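Local coordinates for protein probable glucarate dehydratase (PDB 3VDG) that probably dehydrates glucarate or a related acid sugar, as a metal-dependent member of the enolase superfamily, at residues Asp133-Leu144 with His317-Arg325. Numbering follows the deposited sequence.
Sequences DRVFSPFEVACL and HHYWGGLQR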
loop_
_atom_site.group_PDB
_atom_site.type_symbol
_atom_site.label_atom_id
_atom_site.label_comp_id
_atom_site.label_asym_id
_atom_site.label_seq_id
_atom_site.Cartn_x
_atom_site.Cartn_y
_atom_site.Cartn_z
ATOM N N ASP A 133 -15.286 -1.457 4.797
ATOM C CA ASP A 133 -14.014 -1.701 5.502
ATOM C C ASP A 133 -14.173 -2.237 6.926
ATOM O O ASP A 133 -13.413 -3.108 7.334
ATOM C CB ASP A 133 -13.082 -0.489 5.412
ATOM C CG ASP A 133 -12.411 -0.370 4.024
ATOM O OD1 ASP A 133 -12.124 -1.413 3.381
ATOM O OD2 ASP A 133 -12.160 0.765 3.566
ATOM N N ARG A 134 -15.148 -1.727 7.681
ATOM C CA ARG A 134 -15.411 -2.230 9.026
ATOM C C ARG A 134 -15.864 -3.690 9.002
ATOM O O ARG A 134 -15.524 -4.461 9.899
ATOM C CB ARG A 134 -16.470 -1.367 9.731
ATOM C CG ARG A 134 -15.901 -0.105 10.366
ATOM C CD ARG A 134 -17.003 0.722 11.013
ATOM N NE ARG A 134 -17.806 1.378 9.988
ATOM C CZ ARG A 134 -18.837 2.177 10.243
ATOM N NH1 ARG A 134 -19.209 2.430 11.501
ATOM N NH2 ARG A 134 -19.487 2.734 9.233
ATOM N N VAL A 135 -16.637 -4.064 7.981
ATOM C CA VAL A 135 -17.138 -5.448 7.883
ATOM C C VAL A 135 -16.061 -6.404 7.372
ATOM O O VAL A 135 -15.911 -7.493 7.888
ATOM C CB VAL A 135 -18.407 -5.522 7.015
ATOM C CG1 VAL A 135 -18.863 -6.970 6.869
ATOM C CG2 VAL A 135 -19.508 -4.656 7.645
ATOM N N PHE A 136 -15.279 -5.948 6.392
ATOM C CA PHE A 136 -14.203 -6.739 5.787
ATOM C C PHE A 136 -13.078 -6.978 6.786
ATOM O O PHE A 136 -12.517 -8.072 6.863
ATOM C CB PHE A 136 -13.693 -5.982 4.546
ATOM C CG PHE A 136 -12.420 -6.526 3.931
ATOM C CD1 PHE A 136 -12.327 -7.845 3.500
ATOM C CD2 PHE A 136 -11.334 -5.678 3.705
ATOM C CE1 PHE A 136 -11.159 -8.322 2.907
ATOM C CE2 PHE A 136 -10.169 -6.146 3.116
ATOM C CZ PHE A 136 -10.081 -7.473 2.710
ATOM N N SER A 137 -12.753 -5.950 7.564
ATOM C CA SER A 137 -11.606 -6.030 8.461
ATOM C C SER A 137 -11.403 -7.369 9.213
ATOM O O SER A 137 -10.354 -8.005 9.066
ATOM C CB SER A 137 -11.647 -4.861 9.459
ATOM O OG SER A 137 -10.541 -4.946 10.326
ATOM N N PRO A 138 -12.377 -7.793 10.054
ATOM C CA PRO A 138 -12.130 -9.021 10.826
ATOM C C PRO A 138 -11.942 -10.270 9.960
ATOM O O PRO A 138 -11.212 -11.198 10.347
ATOM C CB PRO A 138 -13.411 -9.179 11.668
ATOM C CG PRO A 138 -14.460 -8.427 10.907
ATOM C CD PRO A 138 -13.716 -7.232 10.325
ATOM N N PHE A 139 -12.591 -10.311 8.807
ATOM C CA PHE A 139 -12.397 -11.448 7.908
ATOM C C PHE A 139 -11.017 -11.418 7.280
ATOM O O PHE A 139 -10.382 -12.463 7.101
ATOM C CB PHE A 139 -13.482 -11.504 6.840
ATOM C CG PHE A 139 -14.839 -11.751 7.406
ATOM C CD1 PHE A 139 -15.205 -13.026 7.836
ATOM C CD2 PHE A 139 -15.737 -10.704 7.554
ATOM C CE1 PHE A 139 -16.449 -13.255 8.408
ATOM C CE2 PHE A 139 -16.995 -10.933 8.114
ATOM C CZ PHE A 139 -17.349 -12.210 8.531
ATOM N N GLU A 140 -10.546 -10.215 6.956
ATOM C CA GLU A 140 -9.204 -10.063 6.395
ATOM C C GLU A 140 -8.163 -10.472 7.424
ATOM O O GLU A 140 -7.179 -11.133 7.099
ATOM C CB GLU A 140 -8.966 -8.611 5.965
ATOM C CG GLU A 140 -7.707 -8.403 5.142
ATOM C CD GLU A 140 -6.529 -7.845 5.941
ATOM O OE1 GLU A 140 -6.591 -7.786 7.197
ATOM O OE2 GLU A 140 -5.521 -7.456 5.301
ATOM N N VAL A 141 -8.363 -10.081 8.676
ATOM C CA VAL A 141 -7.384 -10.441 9.727
ATOM C C VAL A 141 -7.378 -11.966 9.904
ATOM O O VAL A 141 -6.322 -12.582 9.973
ATOM C CB VAL A 141 -7.689 -9.736 11.069
ATOM C CG1 VAL A 141 -6.873 -10.343 12.210
ATOM C CG2 VAL A 141 -7.375 -8.231 10.966
ATOM N N ALA A 142 -8.569 -12.567 9.947
ATOM C CA ALA A 142 -8.679 -14.019 10.043
ATOM C C ALA A 142 -8.044 -14.731 8.832
ATOM O O ALA A 142 -7.437 -15.812 8.969
ATOM C CB ALA A 142 -10.147 -14.433 10.217
ATOM N N CYS A 143 -8.187 -14.148 7.642
ATOM C CA CYS A 143 -7.542 -14.719 6.444
ATOM C C CYS A 143 -6.024 -14.704 6.576
ATOM O O CYS A 143 -5.352 -15.694 6.247
ATOM C CB CYS A 143 -7.936 -13.964 5.161
ATOM S SG CYS A 143 -9.563 -14.407 4.504
ATOM N N LEU A 144 -5.473 -13.586 7.039
ATOM C CA LEU A 144 -4.015 -13.506 7.219
ATOM C C LEU A 144 -3.549 -14.510 8.277
ATOM O O LEU A 144 -2.455 -15.078 8.179
ATOM C CB LEU A 144 -3.597 -12.090 7.624
ATOM C CG LEU A 144 -3.775 -11.034 6.517
ATOM C CD1 LEU A 144 -3.390 -9.652 7.042
ATOM C CD2 LEU A 144 -2.930 -11.373 5.309
ATOM N N HIS A 317 -6.903 -0.633 12.229
ATOM C CA HIS A 317 -7.255 -1.651 11.225
ATOM C C HIS A 317 -8.693 -2.073 11.307
ATOM O O HIS A 317 -9.221 -2.653 10.363
ATOM C CB HIS A 317 -6.335 -2.876 11.304
ATOM C CG HIS A 317 -6.598 -3.780 12.479
ATOM N ND1 HIS A 317 -5.983 -3.627 13.664
ATOM C CD2 HIS A 317 -7.416 -4.913 12.602
ATOM C CE1 HIS A 317 -6.399 -4.582 14.506
ATOM N NE2 HIS A 317 -7.282 -5.366 13.849
ATOM N N HIS A 318 -9.354 -1.783 12.424
ATOM C CA HIS A 318 -10.755 -2.212 12.601
ATOM C C HIS A 318 -11.700 -1.426 11.743
ATOM O O HIS A 318 -12.775 -1.923 11.372
ATOM C CB HIS A 318 -11.190 -2.111 14.066
ATOM C CG HIS A 318 -10.345 -2.924 15.016
ATOM N ND1 HIS A 318 -9.250 -2.411 15.655
ATOM C CD2 HIS A 318 -10.468 -4.244 15.445
ATOM C CE1 HIS A 318 -8.718 -3.361 16.454
ATOM N NE2 HIS A 318 -9.457 -4.478 16.326
ATOM N N TYR A 319 -11.352 -0.185 11.411
ATOM C CA TYR A 319 -12.250 0.569 10.517
ATOM C C TYR A 319 -11.645 1.027 9.184
ATOM O O TYR A 319 -12.382 1.455 8.290
ATOM C CB TYR A 319 -13.010 1.699 11.250
ATOM C CG TYR A 319 -12.164 2.799 11.861
ATOM C CD1 TYR A 319 -12.021 2.899 13.239
ATOM C CD2 TYR A 319 -11.516 3.731 11.064
ATOM C CE1 TYR A 319 -11.267 3.909 13.814
ATOM C CE2 TYR A 319 -10.745 4.742 11.631
ATOM C CZ TYR A 319 -10.629 4.823 13.011
ATOM O OH TYR A 319 -9.859 5.823 13.591
ATOM N N TRP A 320 -10.323 0.889 9.034
ATOM C CA TRP A 320 -9.644 1.124 7.740
ATOM C C TRP A 320 -9.631 -0.059 6.814
ATOM O O TRP A 320 -9.246 0.061 5.650
ATOM C CB TRP A 320 -8.205 1.607 7.949
ATOM C CG TRP A 320 -8.115 3.058 8.339
ATOM C CD1 TRP A 320 -8.116 3.589 9.618
ATOM C CD2 TRP A 320 -7.997 4.224 7.441
ATOM N NE1 TRP A 320 -8.002 4.957 9.578
ATOM C CE2 TRP A 320 -7.932 5.397 8.300
ATOM C CE3 TRP A 320 -7.903 4.391 6.070
ATOM C CZ2 TRP A 320 -7.800 6.675 7.789
ATOM C CZ3 TRP A 320 -7.789 5.694 5.560
ATOM C CH2 TRP A 320 -7.732 6.806 6.408
ATOM N N GLY A 321 -10.038 -1.225 7.304
ATOM C CA GLY A 321 -10.250 -2.354 6.397
ATOM C C GLY A 321 -9.229 -3.470 6.523
ATOM O O GLY A 321 -8.976 -4.198 5.573
ATOM N N GLY A 322 -8.644 -3.630 7.700
ATOM C CA GLY A 322 -7.754 -4.782 7.928
ATOM C C GLY A 322 -6.287 -4.405 7.825
ATOM O O GLY A 322 -5.947 -3.223 7.736
ATOM N N LEU A 323 -5.402 -5.396 7.837
ATOM C CA LEU A 323 -3.981 -5.084 8.005
ATOM C C LEU A 323 -3.280 -4.603 6.737
ATOM O O LEU A 323 -2.420 -3.694 6.778
ATOM C CB LEU A 323 -3.241 -6.282 8.615
ATOM C CG LEU A 323 -3.817 -6.858 9.928
ATOM C CD1 LEU A 323 -2.899 -7.941 10.507
ATOM C CD2 LEU A 323 -4.072 -5.799 10.992
ATOM N N GLN A 324 -3.589 -5.229 5.610
ATOM C CA GLN A 324 -2.989 -4.765 4.356
ATOM C C GLN A 324 -3.431 -3.343 4.003
ATOM O O GLN A 324 -2.630 -2.523 3.557
ATOM C CB GLN A 324 -3.329 -5.722 3.216
ATOM C CG GLN A 324 -2.824 -7.138 3.474
ATOM C CD GLN A 324 -3.502 -8.136 2.544
ATOM O OE1 GLN A 324 -2.959 -8.450 1.497
ATOM N NE2 GLN A 324 -4.729 -8.583 2.896
ATOM N N ARG A 325 -4.709 -3.036 4.188
ATOM C CA ARG A 325 -5.143 -1.655 3.955
ATOM C C ARG A 325 -4.553 -0.658 4.956
ATOM O O ARG A 325 -4.367 0.520 4.621
ATOM C CB ARG A 325 -6.666 -1.566 3.870
ATOM C CG ARG A 325 -7.145 -2.149 2.533
ATOM C CD ARG A 325 -8.643 -2.438 2.545
ATOM N NE ARG A 325 -9.452 -1.229 2.442
ATOM C CZ ARG A 325 -9.751 -0.621 1.289
ATOM N NH1 ARG A 325 -9.314 -1.099 0.143
ATOM N NH2 ARG A 325 -10.495 0.471 1.285
HETATM O O HOH W 1 -13.897 -4.203 12.187
HETATM O O HOH W 2 -6.710 -5.048 4.357
#
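The backbone of 133-144, part of a helix kinked at Pro138, comes close to the Gly321-Gly322 turn that joins a short, loosely bonded helix to the one starting at Leu323; the CA atoms of Asp133 and Gly321 are 3.9 Å apart. Both glycines have positive phi, and their bare CA atoms let the partners come in close: Gly321 CA makes a CA-H...O contact with Asp133 O, and Glu140 OE1 lies 3.3 Å from Gly322 CA.

Glu140 receives the first turn of helix 323-336. Its chain, bent at chi2 (-101°), lifts the carboxylate so that OE1 takes the backbone N-H of Leu323 at 2.7 Å, from above the carboxylate plane. OE2 takes Gln324 N on its syn side and Gln324 NE2 on its anti side, 2.8 Å from NE2, the two donors arriving from opposite faces. A carboxylate suits the start of this helix, whose dipole and N-H groups would probably stabilise its charge. Ser137, small enough for close backbone approach, holds OG anti to its own N (chi1 180°) and donates to His317 O at 2.6 Å, above the carbonyl plane; Gly322 N shares that acceptor.

At the other end Asp133 pairs with Arg325: NE lies 2.8 Å from OD1, while NH2 bonds to the syn lone pair of OD2, the two planes 40° apart. Arg104 also pairs with OD1. Val141 CG2 meets His317 CD2 at 3.7 Å, and Leu144 CD1 packs on Leu323 CB, the branched aliphatic chains of Val141, Leu144 and Leu323 making the apolar flank of the contact.

Helix 131-151 thus docks on the segment following barrel strand 312-315 of the enolase-type fold. Its other faces touch strand 55-65, through Pro138, Ala142 and Cys143, and helix 79-92, through Val135 and Phe139; helix 349-360 packs against Val141 and Leu323, and Gln324 OE1 bonds to Arg327 of the second subunit.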